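Long-range contacts in 3-phosphoshikimate 1-carboxyvinyltransferase (Streptomyces sviceus, PDB 7M0O), which probably transfers the enolpyruvyl group of phosphoenolpyruvate to the 5-hydroxyl of shikimate-3-phosphate, a late step of chorismate biosynthesis: residues 18-23 with 59-63; 139-143 with 166-170; 231-236 with 374-378; 304-309 with 350-354. The contacts are given in a common frame with arbitrary orientation. Numbering follows the deposited sequence.

In the fold
EPSP synthases fold into two domains built from βαβαββ units; the contacts fall two to each. Contacts 1 and 2, centres 16 Å apart, touch through Ala-20 CB and Leu-166 CD2 at 3.8 Å. Contacts 3 and 4, centres 13 Å apart, meet at Phe-306 of contact 4, whose CE1 is 3.6 Å from Arg-378 CB of contact 3. The centres of contacts 1 and 4, topological equivalents that each join a unit's first helix to its last strand, are 52 Å apart. Predicted substrate-binding Arg-13 and Arg-367 lie about 10 Å, between side chains, from Ala-18 (contact 1) and Val-374 (contact 3). A bound potassium lies about 10 Å from the Glu-142 side chain of contact 2.

Contact 1. Residues 18-23 with 59-63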
# COMPACT_ATOMS: atom_id res chain seq x y z
N ALA A 18 4.08 -12.56 10.44
CA ALA A 18 3.36 -13.74 10.93
C ALA A 18 4.20 -15.00 10.78
O ALA A 18 4.17 -15.88 11.65
CB ALA A 18 2.03 -13.91 10.21
N ALA A 19 4.94 -15.11 9.68
CA ALA A 19 5.81 -16.26 9.47
C ALA A 19 6.97 -16.29 10.45
O ALA A 19 7.41 -17.37 10.88
CB ALA A 19 6.34 -16.25 8.04
N ALA A 20 7.53 -15.12 10.79
CA ALA A 20 8.81 -15.07 11.49
C ALA A 20 8.67 -14.99 13.00
O ALA A 20 9.66 -15.23 13.71
CB ALA A 20 9.64 -13.87 10.98
N ALA A 21 7.48 -14.71 13.52
CA ALA A 21 7.33 -14.42 14.94
C ALA A 21 7.31 -15.69 15.79
O ALA A 21 7.18 -16.82 15.30
CB ALA A 21 6.06 -13.60 15.17
N ASP A 22 7.45 -15.49 17.09
CA ASP A 22 7.36 -16.58 18.06
C ASP A 22 5.91 -16.65 18.52
O ASP A 22 5.42 -15.76 19.23
CB ASP A 22 8.32 -16.32 19.22
CG ASP A 22 8.26 -17.39 20.29
OD1 ASP A 22 7.77 -18.50 20.00
OD2 ASP A 22 8.70 -17.13 21.42
N GLY A 23 5.21 -17.69 18.08
CA GLY A 23 3.82 -17.93 18.43
C GLY A 23 2.94 -18.02 17.20
O GLY A 23 3.41 -18.06 16.06
N VAL A 59 -1.03 -18.21 11.13
CA VAL A 59 0.32 -18.65 10.77
C VAL A 59 1.07 -19.02 12.04
O VAL A 59 1.21 -18.20 12.95
CB VAL A 59 1.11 -17.57 10.00
CG1 VAL A 59 2.48 -18.12 9.56
CG2 VAL A 59 0.31 -17.05 8.79
N ASP A 60 1.57 -20.26 12.10
CA ASP A 60 2.47 -20.68 13.18
C ASP A 60 3.86 -20.14 12.88
O ASP A 60 4.50 -20.59 11.92
CB ASP A 60 2.50 -22.19 13.30
CG ASP A 60 1.31 -22.74 14.04
OD1 ASP A 60 0.22 -22.14 13.95
OD2 ASP A 60 1.47 -23.79 14.70
N GLY A 61 4.33 -19.19 13.68
CA GLY A 61 5.61 -18.58 13.39
C GLY A 61 6.76 -19.55 13.59
O GLY A 61 6.69 -20.46 14.41
N ARG A 62 7.83 -19.34 12.82
CA ARG A 62 9.04 -20.15 12.91
C ARG A 62 10.23 -19.21 13.10
O ARG A 62 10.81 -18.73 12.12
CB ARG A 62 9.22 -21.05 11.69
CG ARG A 62 8.07 -22.04 11.52
CD ARG A 62 8.37 -23.09 10.47
NE ARG A 62 9.53 -23.90 10.87
CZ ARG A 62 9.46 -24.95 11.69
NH1 ARG A 62 8.29 -25.36 12.18
NH2 ARG A 62 10.57 -25.60 12.01
N PRO A 63 10.61 -18.95 14.35
CA PRO A 63 11.73 -18.02 14.59
C PRO A 63 13.04 -18.44 13.94
O PRO A 63 13.88 -17.57 13.70
CB PRO A 63 11.84 -18.01 16.13
CG PRO A 63 10.48 -18.39 16.61
CD PRO A 63 9.96 -19.38 15.59
O HOH W 1 5.58 -20.28 17.03
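Small side chains let the end of a helix and the end of a strand come together almost backbone to backbone. Val-59 in its t rotamer turns toward the helix: its CB is 3.8 Å from Ala-18 CB, while its CG1 reaches Ala-18 O at 3.5 Å and Ala-19 CA at 3.8 Å. Gly-61 takes the tightest spot. Its CA is 3.0 Å from Ala-21 O, and a CB here would run into that carbonyl. The chain past Ala-20 leaves helical geometry and curls round this glycine, so that Gly-61 N donates to Gly-23 O (2.8 Å) and Arg-62 N to Ala-19 O (2.8 Å). Water 1 bridges Gly-23 N and Gly-61 O. Pro-63, with a C-gamma exo ring, lays its CG 3.9 Å from Asp-22 CA. The m, t, p chain of Arg-62 takes its NE to Gly-65 O, and Asp-60 turns away to a salt bridge with Arg-49. In the βαβαββ unit, whose first strand is the distant 216-218, helix 8-20 meets strand 56-60, which pairs antiparallel with strand 24-28 through Val-59 and Thr-25, while Leu-88 of helix 79-90 packs on Ala-19 and Ala-20.

Contact 2. Residues 139-143 with 166-170; sequences AGVEG and LTRQG
The linker between two βαβαββ units (139-143) runs parallel to the loop between the first helix and second strand of the later one (166-170), leading into strands 144-147 and 171-174, the parallel neighbours of a beta-alpha-beta crossover through helix 155-163. Val-141, Glu-142 and Gly-143 face Thr-167 (phi/psi -79/163), Arg-168 (-75/-34) and Gln-169 (-116/3), CA atoms 4.8-4.9 Å apart. Ala-139 O accepts from Arg-168 NH1 at 3.3 Å. Gly-140 (72/173) sends its O to water 2 at 2.8 Å, which binds Arg-168 NH2 at 2.8 Å. Val-141 is extended (-125/123), t; its O takes Arg-168 N at 2.9 Å and its CG1 meets Thr-167 CG2 at 3.8 Å. Glu-142 (-65/-50; t, p) accepts Gln-169 N on its O at 2.7 Å. Its OE1 forms a salt bridge to Arg-168 NE (m, t, m) at a very short 2.5 Å, and OE2 takes Gln-169 NE2 (m, m) at 2.8 Å. Gly-143 (112/-159) is packed too tightly for a side chain, its CA 3.2 Å from Gly-170 O.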
# COMPACT_ATOMS: atom_id res chain seq x y z
N ALA A 139 22.16 -20.61 6.31
CA ALA A 139 22.68 -21.02 7.61
C ALA A 139 22.54 -19.87 8.61
O ALA A 139 23.45 -19.60 9.40
CB ALA A 139 24.14 -21.47 7.50
N GLY A 140 21.40 -19.18 8.58
CA GLY A 140 21.19 -18.00 9.38
C GLY A 140 21.98 -16.79 8.92
O GLY A 140 22.81 -16.88 8.00
N VAL A 141 21.71 -15.64 9.55
CA VAL A 141 22.40 -14.38 9.26
C VAL A 141 22.98 -13.84 10.56
O VAL A 141 22.24 -13.64 11.53
CB VAL A 141 21.44 -13.36 8.63
CG1 VAL A 141 22.16 -12.05 8.41
CG2 VAL A 141 20.87 -13.90 7.31
N GLU A 142 24.30 -13.61 10.57
CA GLU A 142 24.96 -13.14 11.78
C GLU A 142 24.47 -11.75 12.17
O GLU A 142 24.10 -11.51 13.32
CB GLU A 142 26.47 -13.13 11.58
CG GLU A 142 27.25 -12.78 12.86
CD GLU A 142 27.07 -13.83 13.96
OE1 GLU A 142 26.84 -15.02 13.65
OE2 GLU A 142 27.16 -13.47 15.16
N GLY A 143 24.46 -10.83 11.22
CA GLY A 143 24.04 -9.47 11.46
C GLY A 143 25.18 -8.48 11.36
O GLY A 143 26.22 -8.72 10.74
N LEU A 166 15.61 -11.34 13.08
CA LEU A 166 15.95 -12.75 12.87
C LEU A 166 17.46 -12.99 12.86
O LEU A 166 17.87 -14.14 12.92
CB LEU A 166 15.35 -13.27 11.56
CG LEU A 166 13.90 -12.86 11.38
CD1 LEU A 166 13.34 -13.42 10.06
CD2 LEU A 166 13.05 -13.35 12.54
N THR A 167 18.26 -11.94 12.76
CA THR A 167 19.71 -12.10 12.73
C THR A 167 20.23 -12.33 14.15
O THR A 167 19.55 -12.07 15.15
CB THR A 167 20.37 -10.87 12.12
OG1 THR A 167 20.31 -9.78 13.05
CG2 THR A 167 19.69 -10.48 10.81
N ARG A 168 21.46 -12.84 14.22
CA ARG A 168 22.00 -13.20 15.53
C ARG A 168 22.41 -11.97 16.34
O ARG A 168 22.27 -11.98 17.56
CB ARG A 168 23.16 -14.18 15.36
CG ARG A 168 22.74 -15.41 14.58
CD ARG A 168 23.77 -16.52 14.63
NE ARG A 168 24.79 -16.42 13.58
CZ ARG A 168 24.70 -16.95 12.36
NH1 ARG A 168 23.62 -17.64 11.99
NH2 ARG A 168 25.70 -16.80 11.51
N GLN A 169 22.90 -10.92 15.67
CA GLN A 169 23.40 -9.74 16.36
C GLN A 169 22.60 -8.47 16.08
O GLN A 169 22.98 -7.41 16.58
CB GLN A 169 24.87 -9.48 16.01
CG GLN A 169 25.81 -10.69 16.17
CD GLN A 169 25.72 -11.33 17.53
OE1 GLN A 169 25.37 -10.67 18.52
NE2 GLN A 169 26.02 -12.63 17.60
N GLY A 170 21.51 -8.56 15.31
CA GLY A 170 20.82 -7.37 14.86
C GLY A 170 21.47 -6.78 13.62
O GLY A 170 22.51 -7.23 13.15
O HOH W 2 25.46 -17.21 8.76
O HOH W 3 19.34 -15.98 11.30

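Contact 3. Residues 231-236 with 374-378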
# COMPACT_ATOMS: atom_id res chain seq x y z
N ALA A 231 -15.57 10.44 -0.05
CA ALA A 231 -15.96 11.63 -0.81
C ALA A 231 -17.39 11.55 -1.32
O ALA A 231 -18.13 12.55 -1.30
CB ALA A 231 -15.01 11.83 -1.99
N ALA A 232 -17.80 10.38 -1.82
CA ALA A 232 -19.18 10.19 -2.27
C ALA A 232 -20.17 10.51 -1.14
O ALA A 232 -21.21 11.15 -1.37
CB ALA A 232 -19.37 8.76 -2.76
N ALA A 233 -19.85 10.09 0.09
CA ALA A 233 -20.74 10.38 1.21
C ALA A 233 -20.77 11.87 1.53
O ALA A 233 -21.84 12.43 1.79
CB ALA A 233 -20.32 9.57 2.44
N ALA A 234 -19.61 12.53 1.50
CA ALA A 234 -19.56 13.96 1.85
C ALA A 234 -20.34 14.79 0.84
O ALA A 234 -20.93 15.83 1.19
CB ALA A 234 -18.11 14.42 1.90
N LEU A 235 -20.42 14.31 -0.40
CA LEU A 235 -21.08 15.02 -1.48
C LEU A 235 -22.59 14.85 -1.44
O LEU A 235 -23.31 15.65 -2.05
CB LEU A 235 -20.53 14.50 -2.80
CG LEU A 235 -21.10 15.02 -4.11
CD1 LEU A 235 -20.77 16.50 -4.21
CD2 LEU A 235 -20.49 14.21 -5.22
N THR A 236 -23.08 13.82 -0.76
CA THR A 236 -24.47 13.39 -0.81
C THR A 236 -25.16 13.67 0.52
O THR A 236 -24.88 12.97 1.51
CB THR A 236 -24.55 11.90 -1.15
OG1 THR A 236 -23.74 11.61 -2.31
CG2 THR A 236 -26.01 11.45 -1.39
N VAL A 374 -16.70 9.65 -8.85
CA VAL A 374 -17.47 10.32 -7.81
C VAL A 374 -18.24 11.50 -8.41
O VAL A 374 -19.41 11.74 -8.06
CB VAL A 374 -16.57 10.77 -6.65
CG1 VAL A 374 -17.43 11.38 -5.56
CG2 VAL A 374 -15.77 9.60 -6.09
N THR A 375 -17.61 12.26 -9.30
CA THR A 375 -18.29 13.36 -9.97
C THR A 375 -19.55 12.88 -10.66
O THR A 375 -20.56 13.60 -10.71
CB THR A 375 -17.36 14.01 -10.99
OG1 THR A 375 -16.09 14.29 -10.40
CG2 THR A 375 -17.97 15.30 -11.52
N GLY A 376 -19.51 11.67 -11.21
CA GLY A 376 -20.65 11.11 -11.93
C GLY A 376 -21.89 10.81 -11.09
O GLY A 376 -22.96 10.59 -11.67
N LEU A 377 -21.76 10.76 -9.76
CA LEU A 377 -22.94 10.70 -8.90
C LEU A 377 -23.88 11.88 -9.13
O LEU A 377 -25.11 11.74 -8.97
CB LEU A 377 -22.52 10.69 -7.43
CG LEU A 377 -21.75 9.45 -6.98
CD1 LEU A 377 -21.45 9.62 -5.52
CD2 LEU A 377 -22.52 8.17 -7.23
N ARG A 378 -23.34 13.06 -9.45
CA ARG A 378 -24.16 14.25 -9.64
C ARG A 378 -24.18 14.78 -11.07
O ARG A 378 -25.04 15.61 -11.39
CB ARG A 378 -23.69 15.38 -8.71
CG ARG A 378 -24.08 15.19 -7.24
CD ARG A 378 -25.54 15.57 -6.97
NE ARG A 378 -25.80 16.98 -7.21
CZ ARG A 378 -25.47 17.95 -6.36
NH1 ARG A 378 -24.87 17.66 -5.23
NH2 ARG A 378 -25.73 19.22 -6.66
O HOH W 4 -24.96 15.37 -3.90
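In this domain of EPSP synthase helices 223-235 and 366-375, from two of its repeated alpha/beta units, meet near their C-terminal ends, and the fit is apolar. Val-374 is the bump: its CG1 settles among Ala-231 CB and Ala-232 CB, both at 4.3 Å, and Leu-235 CD2 at 4.2 Å, a hollow opened by the two alanines. Leu-377, three residues on, presses CD1 onto Ala-232 CB at 3.6 Å. In return Leu-235, t and p, pushes its CD2 between Val-374 O (3.9 Å) and the aliphatic part of Arg-378, whose CG is 4.2 Å away. Beyond Leu-235 the helix ends; Thr-236 folds its OG1 back onto Ala-232 O (2.7 Å). Phe-306 packs against both Leu-235 and Arg-378, and Phe-401 of helix 397-406 against Val-374 and Leu-377. At the exposed edge the m, m, m chain of Arg-378 curls toward the helix end, where water 4 bridges its NH1 (2.6 Å) and Leu-235 O (2.5 Å).

Contact 4. Residues 304-309 with 350-354; sequences APFASA and IHPGP
In a βαβαββ unit, residues 304-306 make a 3-10 turn directly after helix 297-303 (phi/psi -61/-27, -57/-20 and -102/4), tied by Ala-307 N to Ala-304 O at 3.1 Å. The chain then opens out at Ala-307 (-76/168) and is fully extended by Ala-309 (-165/172), heading into strand 311-314. Against it runs the end of strand 347-351, extended at Ile-350 (-110/129) and still so at Pro-352 (-64/155) and Gly-353 (167/178). Here the unit's first alpha-beta connection meets its last strand, antiparallel to 311-314 and paired with it through Ile-350 and Val-311. The closest pair of CA atoms is Pro-305 CA and Pro-352 CA, 4.1 Å apart. Ile-350, chi1 m with chi2 near 146°, points at the turn and puts CG2 3.7 Å from Ala-304 CB; Leu-334 of helix 326-336 packs on both Ile-350 and Pro-305. Phe-306 (m) turns away to Arg-378. Pro-352, ring C-gamma endo, is bordered by carbonyls: its CB lies 3.2 Å from Ala-307 O and 3.3 Å from Pro-305 O, its CG 3.5 Å from Ala-309 O. One hydrogen bond joins the segments, Gly-353 N to Pro-305 O at 3.2 Å.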
# COMPACT_ATOMS: atom_id res chain seq x y z
N ALA A 304 -14.86 19.23 -6.07
CA ALA A 304 -14.83 20.68 -5.96
C ALA A 304 -15.85 21.42 -6.85
O ALA A 304 -16.22 22.55 -6.47
CB ALA A 304 -13.41 21.18 -6.26
N PRO A 305 -16.31 20.89 -7.99
CA PRO A 305 -17.32 21.65 -8.77
C PRO A 305 -18.57 21.97 -7.98
O PRO A 305 -19.30 22.91 -8.35
CB PRO A 305 -17.63 20.72 -9.95
CG PRO A 305 -16.34 19.97 -10.14
CD PRO A 305 -15.78 19.76 -8.78
N PHE A 306 -18.84 21.24 -6.90
CA PHE A 306 -20.05 21.39 -6.10
C PHE A 306 -19.82 22.18 -4.81
O PHE A 306 -20.76 22.32 -4.03
CB PHE A 306 -20.61 20.00 -5.77
CG PHE A 306 -20.60 19.07 -6.95
CD1 PHE A 306 -21.62 19.11 -7.88
CD2 PHE A 306 -19.56 18.17 -7.14
CE1 PHE A 306 -21.61 18.27 -8.98
CE2 PHE A 306 -19.54 17.33 -8.23
CZ PHE A 306 -20.57 17.39 -9.15
N ALA A 307 -18.63 22.71 -4.60
CA ALA A 307 -18.34 23.45 -3.37
C ALA A 307 -18.98 24.84 -3.40
O ALA A 307 -19.46 25.32 -4.44
CB ALA A 307 -16.83 23.56 -3.13
N SER A 308 -19.00 25.49 -2.24
CA SER A 308 -19.60 26.81 -2.04
C SER A 308 -18.71 27.96 -2.50
O SER A 308 -19.19 29.10 -2.54
CB SER A 308 -19.91 27.02 -0.56
OG SER A 308 -18.71 27.29 0.16
N ALA A 309 -17.43 27.69 -2.79
CA ALA A 309 -16.43 28.72 -3.07
C ALA A 309 -15.23 28.02 -3.71
O ALA A 309 -15.20 26.79 -3.72
CB ALA A 309 -16.01 29.43 -1.78
N ILE A 350 -9.91 25.40 -8.32
CA ILE A 350 -11.11 24.95 -9.01
C ILE A 350 -12.26 25.87 -8.62
O ILE A 350 -12.54 26.07 -7.43
CB ILE A 350 -11.43 23.49 -8.66
CG1 ILE A 350 -10.26 22.57 -9.05
CG2 ILE A 350 -12.73 23.05 -9.36
CD1 ILE A 350 -10.05 21.41 -8.14
N HIS A 351 -12.96 26.40 -9.62
CA HIS A 351 -14.04 27.33 -9.37
C HIS A 351 -15.38 26.66 -9.61
O HIS A 351 -15.67 26.24 -10.75
CB HIS A 351 -13.87 28.56 -10.26
CG HIS A 351 -12.62 29.32 -9.95
ND1 HIS A 351 -12.58 30.32 -9.01
CD2 HIS A 351 -11.35 29.17 -10.40
CE1 HIS A 351 -11.34 30.78 -8.91
NE2 HIS A 351 -10.58 30.11 -9.74
N PRO A 352 -16.19 26.49 -8.57
CA PRO A 352 -17.43 25.72 -8.71
C PRO A 352 -18.40 26.36 -9.68
O PRO A 352 -18.40 27.57 -9.91
CB PRO A 352 -18.01 25.70 -7.29
CG PRO A 352 -17.29 26.78 -6.55
CD PRO A 352 -15.93 26.90 -7.18
N GLY A 353 -19.26 25.51 -10.24
CA GLY A 353 -20.25 25.91 -11.21
C GLY A 353 -20.84 24.70 -11.89
O GLY A 353 -20.44 23.56 -11.62
N PRO A 354 -21.81 24.91 -12.78
CA PRO A 354 -22.47 23.77 -13.43
C PRO A 354 -21.50 22.96 -14.27
O PRO A 354 -20.59 23.50 -14.91
CB PRO A 354 -23.55 24.44 -14.30
CG PRO A 354 -23.70 25.82 -13.74
CD PRO A 354 -22.37 26.21 -13.20